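Local coordinates for protein endo-1,4-beta-xylanase (Pseudoalteromonas haloplanktis, PDB 1H12) that probably cleaves internal beta-1,4 linkages of xylan as a cold-adapted glycoside hydrolase of family 8, at residues Gln31-Thr36 and Ala389-Ser394; Leu198-Tyr203 and Pro252-Arg257. One frame throughout, in Å; residues are numbered along the deposited sequence.

Interaction 1. Residues Gln31-Thr36 and Ala389-Ser394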
loop_
_atom_site.group_PDB
_atom_site.type_symbol
_atom_site.label_atom_id
_atom_site.label_comp_id
_atom_site.label_asym_id
_atom_site.label_seq_id
_atom_site.Cartn_x
_atom_site.Cartn_y
_atom_site.Cartn_z
ATOM N N GLN A 31 8.357 20.267 6.509
ATOM C CA GLN A 31 9.523 19.871 7.297
ATOM C C GLN A 31 9.290 18.498 7.926
ATOM O O GLN A 31 10.208 17.680 7.964
ATOM C CB GLN A 31 9.919 20.901 8.404
ATOM N N LYS A 32 8.092 18.253 8.429
ATOM C CA LYS A 32 7.796 16.967 9.068
ATOM C C LYS A 32 7.840 15.837 8.028
ATOM O O LYS A 32 8.380 14.746 8.325
ATOM C CB LYS A 32 6.440 17.009 9.750
ATOM C CG LYS A 32 6.141 15.796 10.553
ATOM C CD LYS A 32 5.002 16.044 11.531
ATOM C CE LYS A 32 4.606 14.825 12.219
ATOM N NZ LYS A 32 3.677 15.112 13.300
ATOM N N VAL A 33 7.295 16.080 6.847
ATOM C CA VAL A 33 7.368 15.081 5.765
ATOM C C VAL A 33 8.822 14.788 5.416
ATOM O O VAL A 33 9.224 13.643 5.280
ATOM C CB VAL A 33 6.647 15.614 4.527
ATOM C CG1 VAL A 33 6.802 14.665 3.373
ATOM C CG2 VAL A 33 5.141 15.801 4.817
ATOM N N ASN A 34 9.602 15.836 5.240
ATOM C CA ASN A 34 10.990 15.688 4.874
ATOM C C ASN A 34 11.806 14.963 5.939
ATOM O O ASN A 34 12.620 14.091 5.604
ATOM C CB ASN A 34 11.624 17.088 4.626
ATOM C CG ASN A 34 11.029 17.815 3.448
ATOM O OD1 ASN A 34 10.336 17.258 2.635
ATOM N ND2 ASN A 34 11.348 19.116 3.353
ATOM N N SER A 35 11.577 15.311 7.195
ATOM C CA SER A 35 12.333 14.583 8.239
ATOM C C SER A 35 11.910 13.116 8.344
ATOM O O SER A 35 12.720 12.283 8.692
ATOM C CB SER A 35 12.163 15.279 9.618
ATOM O OG SER A 35 10.842 15.227 10.068
ATOM N N THR A 36 10.650 12.820 8.066
ATOM C CA THR A 36 10.172 11.444 8.074
ATOM C C THR A 36 11.000 10.655 7.032
ATOM O O THR A 36 11.508 9.571 7.338
ATOM C CB THR A 36 8.708 11.389 7.794
ATOM O OG1 THR A 36 7.964 12.057 8.863
ATOM C CG2 THR A 36 8.186 10.004 7.703
ATOM N N ALA A 389 1.590 7.623 4.597
ATOM C CA ALA A 389 0.545 8.509 5.080
ATOM C C ALA A 389 1.039 9.980 5.135
ATOM O O ALA A 389 0.297 10.898 4.824
ATOM C CB ALA A 389 0.089 8.080 6.439
ATOM N N MET A 390 2.293 10.177 5.566
ATOM C CA MET A 390 2.834 11.507 5.594
ATOM C C MET A 390 2.767 12.169 4.232
ATOM O O MET A 390 2.485 13.376 4.136
ATOM C CB MET A 390 4.270 11.530 6.149
ATOM C CG MET A 390 4.368 11.516 7.656
ATOM S SD MET A 390 3.529 12.890 8.464
ATOM C CE MET A 390 4.150 13.946 7.716
ATOM N N LEU A 391 3.033 11.420 3.153
ATOM C CA LEU A 391 2.892 11.914 1.825
ATOM C C LEU A 391 1.424 12.222 1.470
ATOM O O LEU A 391 1.106 13.299 0.917
ATOM C CB LEU A 391 3.494 10.939 0.801
ATOM C CG LEU A 391 4.951 10.653 1.030
ATOM C CD1 LEU A 391 5.359 9.448 0.191
ATOM C CD2 LEU A 391 5.815 11.860 0.676
ATOM N N HIS A 392 0.531 11.295 1.784
ATOM C CA HIS A 392 -0.854 11.449 1.466
ATOM C C HIS A 392 -1.537 12.612 2.136
ATOM O O HIS A 392 -2.479 13.161 1.558
ATOM C CB HIS A 392 -1.630 10.177 1.817
ATOM C CG HIS A 392 -1.516 9.090 0.808
ATOM N ND1 HIS A 392 -2.016 9.228 -0.460
ATOM C CD2 HIS A 392 -0.979 7.844 0.918
ATOM C CE1 HIS A 392 -1.765 8.083 -1.105
ATOM N NE2 HIS A 392 -1.145 7.222 -0.295
ATOM N N VAL A 393 -1.126 12.942 3.344
ATOM C CA VAL A 393 -1.826 13.984 4.125
ATOM C C VAL A 393 -1.205 15.353 3.984
ATOM O O VAL A 393 -1.684 16.314 4.589
ATOM C CB VAL A 393 -1.966 13.610 5.622
ATOM C CG1 VAL A 393 -2.624 12.272 5.806
ATOM C CG2 VAL A 393 -0.662 13.720 6.379
ATOM N N SER A 394 -0.153 15.469 3.177
ATOM C CA SER A 394 0.562 16.729 2.965
ATOM C C SER A 394 0.493 17.173 1.511
ATOM O O SER A 394 1.255 18.100 1.122
ATOM C CB SER A 394 1.981 16.560 3.410
ATOM O OG SER A 394 2.645 15.576 2.569
#

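Interaction 2. Residues Leu198-Tyr203 and Pro252-Arg257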
loop_
_atom_site.group_PDB
_atom_site.type_symbol
_atom_site.label_atom_id
_atom_site.label_comp_id
_atom_site.label_asym_id
_atom_site.label_seq_id
_atom_site.Cartn_x
_atom_site.Cartn_y
_atom_site.Cartn_z
ATOM N N LEU A 198 -10.135 -15.574 -5.717
ATOM C CA LEU A 198 -9.562 -15.053 -4.473
ATOM C C LEU A 198 -8.821 -13.743 -4.684
ATOM O O LEU A 198 -7.883 -13.682 -5.525
ATOM C CB LEU A 198 -8.647 -16.083 -3.841
ATOM C CG LEU A 198 -8.103 -15.722 -2.472
ATOM C CD1 LEU A 198 -9.236 -15.630 -1.477
ATOM C CD2 LEU A 198 -7.030 -16.731 -2.033
ATOM N N THR A 199 -9.212 -12.737 -3.965
ATOM C CA THR A 199 -8.510 -11.480 -3.967
ATOM C C THR A 199 -8.274 -11.049 -2.512
ATOM O O THR A 199 -8.743 -11.675 -1.574
ATOM C CB THR A 199 -9.218 -10.443 -4.825
ATOM O OG1 THR A 199 -8.382 -9.302 -5.065
ATOM C CG2 THR A 199 -10.517 -9.946 -4.204
ATOM N N ASP A 200 -7.499 -9.990 -2.363
ATOM C CA ASP A 200 -7.158 -9.388 -1.061
ATOM C C ASP A 200 -7.572 -7.953 -1.192
ATOM O O ASP A 200 -6.985 -7.225 -2.002
ATOM C CB ASP A 200 -5.671 -9.591 -0.825
ATOM C CG ASP A 200 -5.140 -9.037 0.457
ATOM O OD1 ASP A 200 -5.569 -7.999 0.928
ATOM O OD2 ASP A 200 -4.180 -9.722 1.014
ATOM N N PRO A 201 -8.629 -7.513 -0.513
ATOM C CA PRO A 201 -9.105 -6.132 -0.666
ATOM C C PRO A 201 -8.025 -5.099 -0.624
ATOM O O PRO A 201 -8.105 -4.116 -1.355
ATOM C CB PRO A 201 -10.186 -6.021 0.416
ATOM C CG PRO A 201 -10.779 -7.420 0.455
ATOM C CD PRO A 201 -9.556 -8.328 0.316
ATOM N N SER A 202 -7.046 -5.265 0.238
ATOM C CA SER A 202 -5.966 -4.272 0.371
ATOM C C SER A 202 -5.135 -4.078 -0.891
ATOM O O SER A 202 -4.417 -3.099 -0.995
ATOM C CB SER A 202 -5.017 -4.643 1.521
ATOM O OG SER A 202 -4.110 -5.651 1.157
ATOM N N TYR A 203 -5.224 -5.006 -1.837
ATOM C CA TYR A 203 -4.497 -4.893 -3.075
ATOM C C TYR A 203 -5.185 -3.999 -4.099
ATOM O O TYR A 203 -4.632 -3.680 -5.148
ATOM C CB TYR A 203 -4.272 -6.250 -3.710
ATOM C CG TYR A 203 -3.429 -7.247 -2.943
ATOM C CD1 TYR A 203 -2.875 -6.968 -1.679
ATOM C CD2 TYR A 203 -3.157 -8.490 -3.492
ATOM C CE1 TYR A 203 -2.098 -7.902 -1.033
ATOM C CE2 TYR A 203 -2.394 -9.429 -2.837
ATOM C CZ TYR A 203 -1.842 -9.136 -1.606
ATOM O OH TYR A 203 -1.032 -10.068 -0.977
ATOM N N PRO A 252 -13.425 -3.984 6.613
ATOM C CA PRO A 252 -13.058 -4.878 5.540
ATOM C C PRO A 252 -12.131 -5.987 6.044
ATOM O O PRO A 252 -11.572 -5.879 7.140
ATOM C CB PRO A 252 -12.355 -3.945 4.563
ATOM C CG PRO A 252 -11.671 -2.951 5.483
ATOM C CD PRO A 252 -12.663 -2.724 6.611
ATOM N N THR A 253 -11.966 -7.032 5.220
ATOM C CA THR A 253 -11.276 -8.235 5.654
ATOM C C THR A 253 -10.020 -8.514 4.824
ATOM O O THR A 253 -9.810 -7.943 3.751
ATOM C CB THR A 253 -12.201 -9.444 5.701
ATOM O OG1 THR A 253 -12.584 -9.856 4.387
ATOM C CG2 THR A 253 -13.466 -9.122 6.480
ATOM N N PHE A 254 -9.214 -9.414 5.348
ATOM C CA PHE A 254 -7.987 -9.892 4.734
ATOM C C PHE A 254 -8.207 -10.418 3.315
ATOM O O PHE A 254 -7.557 -10.005 2.365
ATOM C CB PHE A 254 -7.399 -10.959 5.679
ATOM C CG PHE A 254 -6.247 -11.745 5.153
ATOM C CD1 PHE A 254 -5.311 -11.234 4.257
ATOM C CD2 PHE A 254 -6.076 -13.062 5.583
ATOM C CE1 PHE A 254 -4.251 -12.037 3.802
ATOM C CE2 PHE A 254 -5.040 -13.862 5.137
ATOM C CZ PHE A 254 -4.149 -13.353 4.248
ATOM N N LEU A 255 -9.135 -11.381 3.182
ATOM C CA LEU A 255 -9.385 -12.062 1.936
ATOM C C LEU A 255 -10.855 -11.960 1.553
ATOM O O LEU A 255 -11.743 -11.906 2.406
ATOM C CB LEU A 255 -8.991 -13.549 2.015
ATOM C CG LEU A 255 -7.498 -13.797 2.183
ATOM C CD1 LEU A 255 -7.234 -15.264 2.411
ATOM C CD2 LEU A 255 -6.694 -13.294 0.985
ATOM N N SER A 256 -11.104 -11.964 0.232
ATOM C CA SER A 256 -12.420 -11.871 -0.321
ATOM C C SER A 256 -12.550 -12.720 -1.564
ATOM O O SER A 256 -11.579 -12.878 -2.340
ATOM C CB SER A 256 -12.697 -10.395 -0.726
ATOM O OG SER A 256 -13.980 -10.179 -1.281
ATOM N N ARG A 257 -13.739 -13.212 -1.825
ATOM C CA ARG A 257 -14.062 -13.755 -3.131
ATOM C C ARG A 257 -14.252 -12.632 -4.130
ATOM O O ARG A 257 -14.307 -11.452 -3.767
ATOM C CB ARG A 257 -15.340 -14.639 -3.039
ATOM C CG ARG A 257 -15.176 -15.732 -2.020
ATOM C CD ARG A 257 -14.000 -16.596 -2.365
ATOM N NE ARG A 257 -13.910 -17.827 -1.564
ATOM C CZ ARG A 257 -12.982 -18.724 -1.733
ATOM N NH1 ARG A 257 -12.042 -18.556 -2.659
ATOM N NH2 ARG A 257 -12.935 -19.813 -0.988
HETATM O O HOH W 1 -7.420 -6.882 2.713
#

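Interaction 1. Residues Gln31-Thr36 and Ala389-Ser394
Val33 packs against Met390, Leu391 and Ser394, where helix 29-40 lies against the C-terminal end of helix 379-392. Its two methyl groups split the work. CG2 stands 3.6 Å from Met390 CE and also touches the CB and OG of Ser394, in the turn after the helix. CG1 sits anti to the backbone N (chi1 175°) and reaches Leu391 CD2 at 4.0 Å. The Met390 chain, bent at chi2 and chi3, crosses Lys32 at about a right angle, with Met390 CE 3.9 Å from Lys32 CG. Further back, Met390 CG lies 3.8 Å from Thr36 OG1.

Thr36 OG1 gives a 2.8 Å hydrogen bond to Lys32 O, which also accepts from Thr36 N. Ser394 OG pairs with Asn396 OD1, though Met390 O is also within reach of its one proton. Lys32 makes a cation-pi contact with Trp369, and Trp369 and Phe368 also pack on Met390. Leu90 touches both Val33 and Leu391.

No hydrogen bond crosses between the segments. Two helices of the largely helical family 8 fold, an (alpha/alpha)6 barrel, therefore meet here through mainly apolar contact, with Thr36 satisfying its hydroxyl on its own helix.

Interaction 2. Residues Leu198-Tyr203 and Pro252-Arg257
Asp200 and Phe254 both set CG anti to the backbone N (chi1 180° and 171°), and the carboxylate meets the ring. Asp200 OD2 lies at the ring edge, 3.6 Å from Phe254 CE1, with the two planes 81° apart. Leu255 CG covers one face of this ring, while Asp200 CB sits over the centre of the Tyr203 ring.

Asp200 OD1 accepts a 2.8 Å hydrogen bond from Ser202 OG, which comes from above the carboxylate plane. A water lies 2.8 Å from Asp200 OD1, accepts from Ser202 N, and sits near Thr253 O on the other segment. An alanine in place of Asp200 would probably cost the Ser202 hydroxyl its acceptor, the water one of its partners and the Phe254 edge its oxygen neighbour.

The backbones pair at a single antiparallel bridge. Thr199 N bonds to Ser256 O at 2.9 Å, and Ser256 N returns a 3.0 Å bond to Thr199 O. Beyond it, Pro201 CG packs on Ser256 CB at 3.7 Å. Leu198 CD1 meets Leu255 CB. Thr199 OG1 hydrogen-bonds to Ile189 O and His204 NE2, outside the two segments.

Asp281 OD2 lies close to Asp200 OD2, two like charges. The bridge thus joins the loops flanking helices 206-215 and 219-243. Asp200 OD1 and Phe254 O, two acceptors 3.2 Å apart, approach without bonding, and OD2 only touches the ring edge.

From the N terminus, the chain soon enters helix 29-40, whose partner segment is 389-394; Thr36 and Ala389 are 353 residues apart. Interaction 1 therefore closes a loop holding most of the protein, and joins an early helix to the last one, 379-392. Interaction 2 falls within that span and does not cross it. It closes a much shorter loop of 48 residues, mostly helices 206-215 and 219-243, and ties the loop before the first to the loop after the second. The two contacts lie on opposite sides of the chain's centre. Their centres are 28 Å apart and their nearest atoms about 11 Å apart, without touching. One joins two helices near the chain ends, the other two largely irregular segments.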